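Local coordinates for protein lipoxygenase (Cyanothece sp., PDB 5EK8) that probably uses a non-heme iron to insert molecular oxygen into polyunsaturated fatty acids, acting as a 9R-lipoxygenase, at residues 187-197 with 624-634. Sequence-based numbering, arbitrary orientation.
Sequences SVGRKFQAYAS and IKYGLLVKNED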
ATOM      1  N   SER A 187      10.592   8.735   6.345  1.00 51.39           N
ATOM      2  CA  SER A 187      11.047   9.816   7.215  1.00 54.01           C
ATOM      3  C   SER A 187      11.761   9.181   8.400  1.00 57.37           C
ATOM      4  O   SER A 187      11.481   8.031   8.744  1.00 59.61           O
ATOM      5  CB  SER A 187       9.881  10.682   7.696  1.00 56.91           C
ATOM      6  OG  SER A 187       8.823  10.706   6.753  1.00 65.20           O
ATOM      7  N   VAL A 188      12.676   9.913   9.026  1.00 57.05           N
ATOM      8  CA  VAL A 188      13.363   9.396  10.206  1.00 60.29           C
ATOM      9  C   VAL A 188      12.372   9.119  11.337  1.00 56.44           C
ATOM     10  O   VAL A 188      12.588   8.230  12.162  1.00 51.23           O
ATOM     11  CB  VAL A 188      14.449  10.366  10.707  1.00 64.84           C
ATOM     12  CG1 VAL A 188      15.717  10.218   9.882  1.00 59.52           C
ATOM     13  CG2 VAL A 188      13.937  11.790  10.670  1.00 69.01           C
ATOM     14  N   GLY A 189      11.283   9.881  11.358  1.00 56.19           N
ATOM     15  CA  GLY A 189      10.230   9.687  12.337  1.00 57.87           C
ATOM     16  C   GLY A 189       9.548   8.341  12.179  1.00 57.16           C
ATOM     17  O   GLY A 189       9.408   7.594  13.144  1.00 59.00           O
ATOM     18  N   ARG A 190       9.121   8.047  10.955  1.00 54.31           N
ATOM     19  CA  ARG A 190       8.511   6.766  10.605  1.00 51.74           C
ATOM     20  C   ARG A 190       9.410   5.595  11.018  1.00 50.85           C
ATOM     21  O   ARG A 190       8.949   4.616  11.623  1.00 52.46           O
ATOM     22  CB  ARG A 190       8.212   6.743   9.097  1.00 51.81           C
ATOM     23  CG  ARG A 190       7.980   5.378   8.476  1.00 50.29           C
ATOM     24  CD  ARG A 190       6.788   4.661   9.089  1.00 48.38           C
ATOM     25  NE  ARG A 190       6.603   3.328   8.520  1.00 41.96           N
ATOM     26  CZ  ARG A 190       7.449   2.314   8.688  1.00 44.70           C
ATOM     27  NH1 ARG A 190       7.196   1.136   8.133  1.00 41.04           N
ATOM     28  NH2 ARG A 190       8.552   2.470   9.409  1.00 51.65           N
ATOM     29  N   LYS A 191      10.700   5.721  10.713  1.00 49.23           N
ATOM     30  CA  LYS A 191      11.699   4.739  11.125  1.00 45.07           C
ATOM     31  C   LYS A 191      11.753   4.571  12.647  1.00 43.54           C
ATOM     32  O   LYS A 191      11.694   3.452  13.163  1.00 43.78           O
ATOM     33  CB  LYS A 191      13.082   5.140  10.607  1.00 43.26           C
ATOM     34  CG  LYS A 191      13.243   5.080   9.099  1.00 44.33           C
ATOM     35  CD  LYS A 191      14.714   4.988   8.718  1.00 42.25           C
ATOM     36  CE  LYS A 191      14.907   4.842   7.208  1.00 36.98           C
ATOM     37  NZ  LYS A 191      16.348   4.609   6.846  1.00 35.12           N
ATOM     38  N   PHE A 192      11.859   5.692  13.356  1.00 42.62           N
ATOM     39  CA  PHE A 192      11.964   5.686  14.812  1.00 45.42           C
ATOM     40  C   PHE A 192      10.748   5.041  15.474  1.00 47.96           C
ATOM     41  O   PHE A 192      10.889   4.213  16.376  1.00 45.83           O
ATOM     42  CB  PHE A 192      12.145   7.109  15.336  1.00 46.78           C
ATOM     43  CG  PHE A 192      13.508   7.679  15.079  1.00 52.42           C
ATOM     44  CD1 PHE A 192      14.561   6.856  14.718  1.00 56.75           C
ATOM     45  CD2 PHE A 192      13.739   9.037  15.201  1.00 55.06           C
ATOM     46  CE1 PHE A 192      15.821   7.380  14.481  1.00 57.99           C
ATOM     47  CE2 PHE A 192      14.997   9.567  14.968  1.00 56.27           C
ATOM     48  CZ  PHE A 192      16.039   8.738  14.609  1.00 56.09           C
ATOM     49  N   GLN A 193       9.558   5.422  15.020  1.00 51.09           N
ATOM     50  CA  GLN A 193       8.327   4.817  15.517  1.00 52.38           C
ATOM     51  C   GLN A 193       8.330   3.313  15.267  1.00 51.32           C
ATOM     52  O   GLN A 193       7.963   2.523  16.147  1.00 51.33           O
ATOM     53  CB  GLN A 193       7.099   5.450  14.862  1.00 50.66           C
ATOM     54  CG  GLN A 193       6.805   6.857  15.329  1.00 55.73           C
ATOM     55  CD  GLN A 193       5.339   7.203  15.192  1.00 61.75           C
ATOM     56  OE1 GLN A 193       4.507   6.325  14.949  1.00 59.15           O
ATOM     57  NE2 GLN A 193       5.011   8.486  15.344  1.00 65.78           N
ATOM     58  N   ALA A 194       8.758   2.922  14.072  1.00 51.61           N
ATOM     59  CA  ALA A 194       8.809   1.503  13.743  1.00 58.76           C
ATOM     60  C   ALA A 194       9.686   0.738  14.728  1.00 56.18           C
ATOM     61  O   ALA A 194       9.245  -0.236  15.347  1.00 50.78           O
ATOM     62  CB  ALA A 194       9.310   1.298  12.320  1.00 60.70           C
ATOM     63  N   TYR A 195      10.924   1.198  14.882  1.00 60.37           N
ATOM     64  CA  TYR A 195      11.898   0.491  15.703  1.00 61.58           C
ATOM     65  C   TYR A 195      11.508   0.515  17.177  1.00 58.78           C
ATOM     66  O   TYR A 195      11.798  -0.423  17.917  1.00 58.42           O
ATOM     67  CB  TYR A 195      13.293   1.085  15.491  1.00 68.97           C
ATOM     68  CG  TYR A 195      13.841   0.782  14.112  1.00 76.59           C
ATOM     69  CD1 TYR A 195      13.827  -0.518  13.614  1.00 79.83           C
ATOM     70  CD2 TYR A 195      14.336   1.793  13.295  1.00 78.10           C
ATOM     71  CE1 TYR A 195      14.311  -0.810  12.351  1.00 82.48           C
ATOM     72  CE2 TYR A 195      14.824   1.512  12.024  1.00 80.79           C
ATOM     73  CZ  TYR A 195      14.807   0.207  11.556  1.00 82.31           C
ATOM     74  OH  TYR A 195      15.287  -0.085  10.294  1.00 79.82           O
ATOM     75  N   ALA A 196      10.830   1.578  17.592  1.00 54.43           N
ATOM     76  CA  ALA A 196      10.358   1.682  18.965  1.00 51.32           C
ATOM     77  C   ALA A 196       9.276   0.644  19.239  1.00 52.57           C
ATOM     78  O   ALA A 196       9.377  -0.146  20.190  1.00 54.12           O
ATOM     79  CB  ALA A 196       9.833   3.077  19.237  1.00 49.97           C
ATOM     80  N   SER A 197       8.241   0.666  18.400  1.00 56.37           N
ATOM     81  CA  SER A 197       7.124  -0.272  18.498  1.00 55.36           C
ATOM     82  C   SER A 197       7.629  -1.711  18.506  1.00 52.64           C
ATOM     83  O   SER A 197       7.231  -2.533  19.347  1.00 53.19           O
ATOM     84  CB  SER A 197       6.148  -0.054  17.338  1.00 56.67           C
ATOM     85  OG  SER A 197       4.896  -0.664  17.591  1.00 60.95           O
ATOM     86  N   ILE A 624       2.394   1.374  14.594  1.00 64.12           N
ATOM     87  CA  ILE A 624       3.233   2.363  13.924  1.00 57.70           C
ATOM     88  C   ILE A 624       2.356   3.339  13.146  1.00 57.46           C
ATOM     89  O   ILE A 624       1.729   2.962  12.153  1.00 61.82           O
ATOM     90  CB  ILE A 624       4.242   1.697  12.964  1.00 49.85           C
ATOM     91  CG1 ILE A 624       5.110   0.685  13.714  1.00 48.30           C
ATOM     92  CG2 ILE A 624       5.113   2.742  12.295  1.00 46.07           C
ATOM     93  CD1 ILE A 624       5.867  -0.253  12.809  1.00 44.81           C
ATOM     94  N   LYS A 625       2.310   4.590  13.592  1.00 55.32           N
ATOM     95  CA  LYS A 625       1.367   5.547  13.027  1.00 57.57           C
ATOM     96  C   LYS A 625       2.001   6.899  12.712  1.00 57.04           C
ATOM     97  O   LYS A 625       1.689   7.900  13.350  1.00 66.34           O
ATOM     98  CB  LYS A 625       0.184   5.733  13.984  1.00 64.36           C
ATOM     99  CG  LYS A 625      -1.081   6.250  13.320  1.00 69.73           C
ATOM    100  CD  LYS A 625      -2.307   5.917  14.150  1.00 74.51           C
ATOM    101  CE  LYS A 625      -3.585   6.146  13.359  1.00 78.72           C
ATOM    102  NZ  LYS A 625      -4.767   5.572  14.058  1.00 80.63           N
ATOM    103  N   TYR A 626       2.882   6.922  11.717  1.00 50.85           N
ATOM    104  CA  TYR A 626       3.505   8.161  11.264  1.00 47.78           C
ATOM    105  C   TYR A 626       3.001   8.536   9.868  1.00 54.64           C
ATOM    106  O   TYR A 626       2.978   7.704   8.956  1.00 58.29           O
ATOM    107  CB  TYR A 626       5.030   8.016  11.268  1.00 45.95           C
ATOM    108  CG  TYR A 626       5.800   9.261  10.881  1.00 49.56           C
ATOM    109  CD1 TYR A 626       6.379  10.069  11.848  1.00 47.42           C
ATOM    110  CD2 TYR A 626       5.967   9.619   9.545  1.00 54.40           C
ATOM    111  CE1 TYR A 626       7.090  11.203  11.504  1.00 48.11           C
ATOM    112  CE2 TYR A 626       6.675  10.756   9.193  1.00 55.11           C
ATOM    113  CZ  TYR A 626       7.234  11.542  10.181  1.00 54.34           C
ATOM    114  OH  TYR A 626       7.943  12.670   9.845  1.00 57.54           O
ATOM    115  N   GLY A 627       2.605   9.795   9.705  1.00 51.09           N
ATOM    116  CA  GLY A 627       2.100  10.275   8.431  1.00 46.54           C
ATOM    117  C   GLY A 627       0.590  10.416   8.418  1.00 47.34           C
ATOM    118  O   GLY A 627      -0.125   9.546   7.910  1.00 45.47           O
ATOM    119  N   LEU A 628       0.106  11.516   8.990  1.00 47.46           N
ATOM    120  CA  LEU A 628      -1.322  11.811   9.048  1.00 46.48           C
ATOM    121  C   LEU A 628      -1.611  13.145   8.370  1.00 50.68           C
ATOM    122  O   LEU A 628      -0.815  14.082   8.457  1.00 51.74           O
ATOM    123  CB  LEU A 628      -1.814  11.837  10.497  1.00 48.94           C
ATOM    124  CG  LEU A 628      -1.506  10.596  11.338  1.00 50.37           C
ATOM    125  CD1 LEU A 628      -0.878  10.991  12.667  1.00 43.57           C
ATOM    126  CD2 LEU A 628      -2.757   9.762  11.557  1.00 55.06           C
ATOM    127  N   LEU A 629      -2.752  13.219   7.690  1.00 49.60           N
ATOM    128  CA  LEU A 629      -3.130  14.403   6.925  1.00 49.22           C
ATOM    129  C   LEU A 629      -3.149  15.673   7.772  1.00 51.95           C
ATOM    130  O   LEU A 629      -2.543  16.681   7.403  1.00 54.72           O
ATOM    131  CB  LEU A 629      -4.502  14.202   6.275  1.00 50.72           C
ATOM    132  CG  LEU A 629      -4.579  13.246   5.083  1.00 49.72           C
ATOM    133  CD1 LEU A 629      -6.004  13.162   4.583  1.00 51.35           C
ATOM    134  CD2 LEU A 629      -3.641  13.692   3.966  1.00 48.61           C
ATOM    135  N   VAL A 630      -3.847  15.621   8.904  1.00 50.22           N
ATOM    136  CA  VAL A 630      -3.968  16.787   9.775  1.00 52.51           C
ATOM    137  C   VAL A 630      -2.622  17.164  10.380  1.00 52.74           C
ATOM    138  O   VAL A 630      -2.198  18.313  10.288  1.00 56.20           O
ATOM    139  CB  VAL A 630      -4.980  16.554  10.919  1.00 52.82           C
ATOM    140  CG1 VAL A 630      -5.063  17.789  11.811  1.00 48.08           C
ATOM    141  CG2 VAL A 630      -6.350  16.209  10.355  1.00 52.21           C
ATOM    142  N   LYS A 631      -1.954  16.189  10.990  1.00 49.88           N
ATOM    143  CA  LYS A 631      -0.666  16.430  11.636  1.00 52.19           C
ATOM    144  C   LYS A 631       0.383  16.926  10.643  1.00 52.64           C
ATOM    145  O   LYS A 631       1.230  17.752  10.992  1.00 51.63           O
ATOM    146  CB  LYS A 631      -0.171  15.161  12.331  1.00 56.16           C
ATOM    147  CG  LYS A 631       0.956  15.400  13.333  1.00 62.16           C
ATOM    148  CD  LYS A 631       1.269  14.137  14.125  1.00 66.57           C
ATOM    149  CE  LYS A 631       2.248  14.408  15.252  1.00 71.89           C
ATOM    150  NZ  LYS A 631       3.549  14.943  14.757  1.00 76.39           N
ATOM    151  N   ASN A 632       0.309  16.419   9.411  1.00 52.43           N
ATOM    152  CA  ASN A 632       1.207  16.808   8.321  1.00 49.72           C
ATOM    153  C   ASN A 632       2.676  16.845   8.727  1.00 47.52           C
ATOM    154  O   ASN A 632       3.381  17.809   8.439  1.00 50.46           O
ATOM    155  CB  ASN A 632       0.796  18.174   7.757  1.00 51.70           C
ATOM    156  CG  ASN A 632       1.414  18.456   6.394  1.00 56.13           C
ATOM    157  OD1 ASN A 632       1.833  17.540   5.683  1.00 61.60           O
ATOM    158  ND2 ASN A 632       1.475  19.732   6.027  1.00 53.56           N
ATOM    159  N   GLU A 633       3.141  15.784   9.376  1.00 44.60           N
ATOM    160  CA  GLU A 633       4.488  15.760   9.941  1.00 46.44           C
ATOM    161  C   GLU A 633       5.617  15.909   8.910  1.00 51.15           C
ATOM    162  O   GLU A 633       6.781  16.040   9.286  1.00 56.82           O
ATOM    163  CB  GLU A 633       4.690  14.471  10.747  1.00 47.60           C
ATOM    164  CG  GLU A 633       4.083  13.223  10.122  1.00 52.10           C
ATOM    165  CD  GLU A 633       2.734  12.861  10.717  1.00 49.84           C
ATOM    166  OE1 GLU A 633       2.701  12.080  11.692  1.00 43.95           O
ATOM    167  OE2 GLU A 633       1.706  13.348  10.202  1.00 51.80           O
ATOM    168  N   ASP A 634       5.282  15.904   7.622  1.00 55.16           N
ATOM    169  CA  ASP A 634       6.296  16.045   6.576  1.00 59.26           C
ATOM    170  C   ASP A 634       6.168  17.361   5.807  1.00 59.76           C
ATOM    171  O   ASP A 634       6.974  17.643   4.922  1.00 59.23           O
ATOM    172  CB  ASP A 634       6.230  14.863   5.603  1.00 58.58           C
ATOM    173  CG  ASP A 634       6.895  13.604   6.156  1.00 60.70           C
ATOM    174  OD1 ASP A 634       6.427  12.488   5.832  1.00 61.94           O
ATOM    175  OD2 ASP A 634       7.887  13.728   6.909  1.00 59.15           O
TER
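Tyr-626 holds CG trans to its own backbone N (chi1 -177°), which carries the ring onto the first turn of helix 188-214. The backbone N of Arg-190 lies over the ring centre, 3.4 Å above the plane. Gly-189 CA comes within 3.6 Å of Tyr-626 CE1, so the ring rests directly on main chain. Glu-633 CG lies over the opposite face, toward the rim. Beyond the ring edge, Tyr-626 OH donates to Asp-634 OD2 (3.1 Å) from above the carboxylate plane. Ser-187 OG donates to Asp-634 OD2 (3.2 Å) on the syn lone pair of that oxygen, and lies about as near to Asp-634 OD1. Ser-187 is the N-cap residue, yet its hydroxyl turns to this carboxylate and caps nothing.

Further along the helix, Gln-193 reaches out with an extended chain, its amide nearly perpendicular to the Tyr-626 ring. Gln-193 OE1 accepts from Lys-625 N (3.1 Å). The nitrogen lies nearly on the line of the side-chain C=O, but the N-H is bent, at 146°. Ile-624 lays CD1 against Ala-194 CA (3.6 Å) and CG1 against Ser-197 CB. Its CG2 sits over one face of the Arg-190 guanidinium, toward its rim; Arg-190 NH1 bonds to Asn-667 O.

The contact thus joins the helix to the loop after helix 608-623, close to the C-terminal iron ligand Ile-668. Two donors on Asp-634 OD2 would favour a charged carboxylate, and Tyr-626 is held at both faces and at its hydroxyl.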